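Local coordinates for Alp7A (Bacillus subtilis, PDB 5EC0), which probably assembles into nucleotide-dependent, actin-like filaments that segregate plasmid DNA, and binds ADP, at residues H246-K249 and L250-E253; G368-V371 and L372-E376. All coordinates share one frame; numbering follows the deposited sequence.

Contact 1. Residues H246-K249 and L250-E253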
loop_
_atom_site.group_PDB
_atom_site.type_symbol
_atom_site.label_atom_id
_atom_site.label_comp_id
_atom_site.label_asym_id
_atom_site.label_seq_id
_atom_site.Cartn_x
_atom_site.Cartn_y
_atom_site.Cartn_z
ATOM N N HIS A 246 6.238 16.286 -8.032
ATOM C CA HIS A 246 5.408 17.065 -8.941
ATOM C C HIS A 246 4.437 17.938 -8.140
ATOM O O HIS A 246 4.150 19.070 -8.520
ATOM C CB HIS A 246 4.660 16.146 -9.904
ATOM C CG HIS A 246 3.811 16.872 -10.898
ATOM N ND1 HIS A 246 4.237 17.153 -12.178
ATOM C CD2 HIS A 246 2.554 17.367 -10.802
ATOM C CE1 HIS A 246 3.280 17.793 -12.829
ATOM N NE2 HIS A 246 2.251 17.936 -12.016
ATOM N N LEU A 247 3.955 17.413 -7.019
ATOM C CA LEU A 247 3.059 18.167 -6.161
ATOM C C LEU A 247 3.791 19.300 -5.428
ATOM O O LEU A 247 3.275 20.409 -5.303
ATOM C CB LEU A 247 2.377 17.242 -5.145
ATOM C CG LEU A 247 1.269 16.313 -5.662
ATOM C CD1 LEU A 247 0.373 15.831 -4.510
ATOM C CD2 LEU A 247 0.440 16.993 -6.739
ATOM N N GLU A 248 4.995 19.024 -4.947
ATOM C CA GLU A 248 5.709 20.002 -4.144
ATOM C C GLU A 248 6.203 21.122 -5.047
ATOM O O GLU A 248 6.344 22.267 -4.611
ATOM C CB GLU A 248 6.857 19.330 -3.370
ATOM C CG GLU A 248 7.870 20.270 -2.706
ATOM C CD GLU A 248 7.353 20.963 -1.441
ATOM O OE1 GLU A 248 6.140 20.872 -1.143
ATOM O OE2 GLU A 248 8.170 21.611 -0.745
ATOM N N LYS A 249 6.444 20.809 -6.315
ATOM C CA LYS A 249 6.813 21.858 -7.257
ATOM C C LYS A 249 5.584 22.703 -7.556
ATOM O O LYS A 249 5.671 23.928 -7.675
ATOM C CB LYS A 249 7.395 21.277 -8.537
ATOM C CG LYS A 249 7.828 22.313 -9.544
ATOM C CD LYS A 249 8.540 21.656 -10.719
ATOM C CE LYS A 249 9.234 22.681 -11.613
ATOM N NZ LYS A 249 8.288 23.562 -12.371
ATOM N N LEU A 250 4.438 22.037 -7.656
ATOM C CA LEU A 250 3.162 22.712 -7.866
ATOM C C LEU A 250 2.817 23.608 -6.684
ATOM O O LEU A 250 2.353 24.746 -6.857
ATOM C CB LEU A 250 2.038 21.698 -8.078
ATOM C CG LEU A 250 0.647 22.333 -8.149
ATOM C CD1 LEU A 250 0.554 23.242 -9.362
ATOM C CD2 LEU A 250 -0.421 21.263 -8.175
ATOM N N ARG A 251 3.040 23.087 -5.480
ATOM C CA ARG A 251 2.748 23.841 -4.270
ATOM C C ARG A 251 3.597 25.108 -4.219
ATOM O O ARG A 251 3.065 26.204 -4.069
ATOM C CB ARG A 251 2.980 22.995 -3.015
ATOM C CG ARG A 251 2.571 23.712 -1.720
ATOM C CD ARG A 251 2.850 22.872 -0.481
ATOM N NE ARG A 251 4.282 22.692 -0.273
ATOM C CZ ARG A 251 5.066 23.578 0.336
ATOM N NH1 ARG A 251 4.561 24.713 0.804
ATOM N NH2 ARG A 251 6.360 23.330 0.473
ATOM N N LYS A 252 4.909 24.958 -4.370
ATOM C CA LYS A 252 5.816 26.090 -4.194
ATOM C C LYS A 252 5.668 27.122 -5.313
ATOM O O LYS A 252 6.007 28.294 -5.130
ATOM C CB LYS A 252 7.273 25.612 -4.099
ATOM C CG LYS A 252 7.623 24.934 -2.771
ATOM C CD LYS A 252 9.120 24.667 -2.644
ATOM C CE LYS A 252 9.524 23.414 -3.416
ATOM N NZ LYS A 252 10.946 23.030 -3.171
ATOM N N GLU A 253 5.154 26.697 -6.463
ATOM C CA GLU A 253 5.019 27.609 -7.593
ATOM C C GLU A 253 3.652 28.281 -7.666
ATOM O O GLU A 253 3.566 29.478 -7.943
ATOM C CB GLU A 253 5.303 26.879 -8.908
ATOM C CG GLU A 253 6.784 26.621 -9.157
ATOM C CD GLU A 253 7.034 25.889 -10.460
ATOM O OE1 GLU A 253 6.086 25.263 -10.981
ATOM O OE2 GLU A 253 8.180 25.940 -10.964
#

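Contact 2. Residues G368-V371 and L372-E376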
loop_
_atom_site.group_PDB
_atom_site.type_symbol
_atom_site.label_atom_id
_atom_site.label_comp_id
_atom_site.label_asym_id
_atom_site.label_seq_id
_atom_site.Cartn_x
_atom_site.Cartn_y
_atom_site.Cartn_z
ATOM N N GLY A 368 -4.825 -8.454 -3.876
ATOM C CA GLY A 368 -4.154 -9.561 -4.524
ATOM C C GLY A 368 -3.561 -10.488 -3.484
ATOM O O GLY A 368 -3.657 -11.704 -3.607
ATOM N N LEU A 369 -2.955 -9.916 -2.445
ATOM C CA LEU A 369 -2.498 -10.734 -1.329
ATOM C C LEU A 369 -3.681 -11.456 -0.691
ATOM O O LEU A 369 -3.590 -12.636 -0.364
ATOM C CB LEU A 369 -1.782 -9.900 -0.271
ATOM C CG LEU A 369 -0.405 -9.323 -0.599
ATOM C CD1 LEU A 369 0.251 -8.682 0.636
ATOM C CD2 LEU A 369 0.525 -10.389 -1.241
ATOM N N GLU A 370 -4.786 -10.743 -0.493
ATOM C CA GLU A 370 -5.932 -11.344 0.175
ATOM C C GLU A 370 -6.419 -12.600 -0.590
ATOM O O GLU A 370 -6.639 -13.657 0.000
ATOM C CB GLU A 370 -7.057 -10.313 0.331
ATOM C CG GLU A 370 -8.317 -10.845 1.020
ATOM C CD GLU A 370 -8.109 -11.222 2.492
ATOM O OE1 GLU A 370 -7.135 -10.742 3.109
ATOM O OE2 GLU A 370 -8.928 -12.000 3.031
ATOM N N VAL A 371 -6.553 -12.474 -1.906
ATOM C CA VAL A 371 -6.923 -13.594 -2.768
ATOM C C VAL A 371 -5.950 -14.763 -2.601
ATOM O O VAL A 371 -6.368 -15.917 -2.476
ATOM C CB VAL A 371 -6.952 -13.170 -4.267
ATOM C CG1 VAL A 371 -6.885 -14.407 -5.213
ATOM C CG2 VAL A 371 -8.161 -12.307 -4.584
ATOM N N LEU A 372 -4.649 -14.475 -2.599
ATOM C CA LEU A 372 -3.678 -15.553 -2.442
ATOM C C LEU A 372 -3.802 -16.210 -1.065
ATOM O O LEU A 372 -3.615 -17.411 -0.933
ATOM C CB LEU A 372 -2.259 -15.048 -2.679
ATOM C CG LEU A 372 -1.969 -14.792 -4.166
ATOM C CD1 LEU A 372 -0.519 -14.377 -4.390
ATOM C CD2 LEU A 372 -2.338 -16.035 -5.031
ATOM N N SER A 373 -4.139 -15.436 -0.044
ATOM C CA SER A 373 -4.195 -16.000 1.301
ATOM C C SER A 373 -5.446 -16.869 1.450
ATOM O O SER A 373 -5.408 -17.853 2.167
ATOM C CB SER A 373 -4.140 -14.895 2.374
ATOM O OG SER A 373 -5.327 -14.125 2.388
ATOM N N ARG A 374 -6.538 -16.540 0.757
ATOM C CA ARG A 374 -7.704 -17.436 0.763
ATOM C C ARG A 374 -7.438 -18.734 0.009
ATOM O O ARG A 374 -7.963 -19.773 0.370
ATOM C CB ARG A 374 -8.941 -16.786 0.144
ATOM C CG ARG A 374 -9.292 -15.433 0.692
ATOM C CD ARG A 374 -10.299 -15.475 1.808
ATOM N NE ARG A 374 -10.643 -14.094 2.145
ATOM C CZ ARG A 374 -11.881 -13.632 2.280
ATOM N NH1 ARG A 374 -12.921 -14.445 2.122
ATOM N NH2 ARG A 374 -12.071 -12.354 2.584
ATOM N N ALA A 375 -6.661 -18.673 -1.064
ATOM C CA ALA A 375 -6.381 -19.883 -1.824
ATOM C C ALA A 375 -5.469 -20.758 -0.985
ATOM O O ALA A 375 -5.642 -21.979 -0.910
ATOM C CB ALA A 375 -5.757 -19.553 -3.168
ATOM N N GLU A 376 -4.523 -20.118 -0.306
ATOM C CA GLU A 376 -3.632 -20.847 0.574
ATOM C C GLU A 376 -4.404 -21.511 1.717
ATOM O O GLU A 376 -4.160 -22.667 2.048
ATOM C CB GLU A 376 -2.552 -19.921 1.133
ATOM C CG GLU A 376 -1.527 -20.656 1.973
ATOM C CD GLU A 376 -0.608 -21.528 1.130
ATOM O OE1 GLU A 376 -0.419 -21.215 -0.069
ATOM O OE2 GLU A 376 -0.075 -22.520 1.673
#

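Contact 1. Residues H246-K249 and L250-E253
Glu-248 and Arg-251 lie side by side on one turn of helix 243-254, their ends pointing the same way. The arginine offers its NE edge to the carboxylate: NE bonds to Glu-248 OE1 at 2.7 Å and NH2 to Glu-248 OE2 at 2.8 Å, each oxygen met on its syn side. The two planes stand 37° apart, so this two-point grip is twisted, not coplanar. Glu-248 reaches it by bending at chi2 (75°), which brings the carboxylate alongside the arginine's NE edge. Lys-252 runs obliquely past the same group; its CE is 3.5 Å from Glu-248 OE2, but its NZ makes only a long salt bridge. Arg-251 NH1 is held by the backbone oxygen of Phe-259, which fixes the guanidinium further. On the solvent side, the ammonium of Lys-249 meets the carboxylate of Glu-253, with NZ 2.8 Å from OE2 and a weaker bond to OE1. Elsewhere on the helix, Leu-247 packs on Glu-266 and Ile-269 of helix 262-272, close to the bound ADP, and Leu-250 touches Ser-298. The motif is a Glu-Arg-Lys salt-bridge network with a separate i,i+4 Lys-Glu pair, on a partly exposed helix beside the nucleotide site of an actin-like protein.

Contact 2. Residues G368-V371 and L372-E376
Two bends bring Glu-370 and Arg-374 together: the glutamate chain turns at chi2 (66°), holding its carboxylate out beside its own turn, and the arginine folds at an unusual chi2 of -94°, which swings its guanidinium back to meet it. The chains cross, and the carboxylate and guanidinium planes are nearly perpendicular, 85° apart. Both donors converge on a single oxygen: NE of Arg-374 lies 2.8 Å from Glu-370 OE2 and NH2 lies 3.2 Å from that same OE2, both on its anti side and near the guanidinium plane. OE2 also makes a salt bridge to Arg-5, while OE1 accepts a bond from Asn-7; a carboxylate gripped by two arginines is likely to stay ionised although the residue is buried. With an alanine at Arg-374 two of the bonds to OE2 are gone, which would probably leave the carboxylate leaning more heavily on Arg-5 for its charge and less firmly fixed in rotation.

Ser-373 adds a second polar link to the same turn. Its OG donates to the backbone oxygen of Glu-370 at 2.8 Å, an oxygen that also takes the helical bond from Arg-374 N at 3.0 Å, and OG is bonded in addition to Asn-7 ND2. Asn-7 thus ties the serine hydroxyl and the glutamate carboxylate together from strand 2-10. Leu-369 and Leu-372 pack against Val-183 and Arg-178, with Leu-369 also on Met-128 and Leu-372 on Gln-126. Across the turn, CG of Leu-372 sits 3.6 Å from the Gly-368 carbonyl oxygen. An i,i+4 Glu-Arg salt bridge and a serine hydroxyl bonded back to a helix carbonyl are here joined on the C-terminal helix 364-386, docked against strands 2-10, 119-129 and 166-179 of the actin-like fold.

How the contacts relate
Each contact is a local one within a single helix, and the two are remote: the centres of the contacts are about 39 Å apart, on opposite sides of the chain's centre. Contact 1 is partly buried, with lysines and a glutamate at the surface, and its charges mostly pair along the helix itself. Contact 2 is buried, and Glu-370 shares its carboxylate with arginine and asparagine side chains of strand 2-10, so the polar network links helix to sheet. The arginine grips differ too: syn and spread over both oxygens in 246-253, anti and focused on one in 368-376. Contact 1 lies near the nucleotide, contact 2 away from the annotated sites.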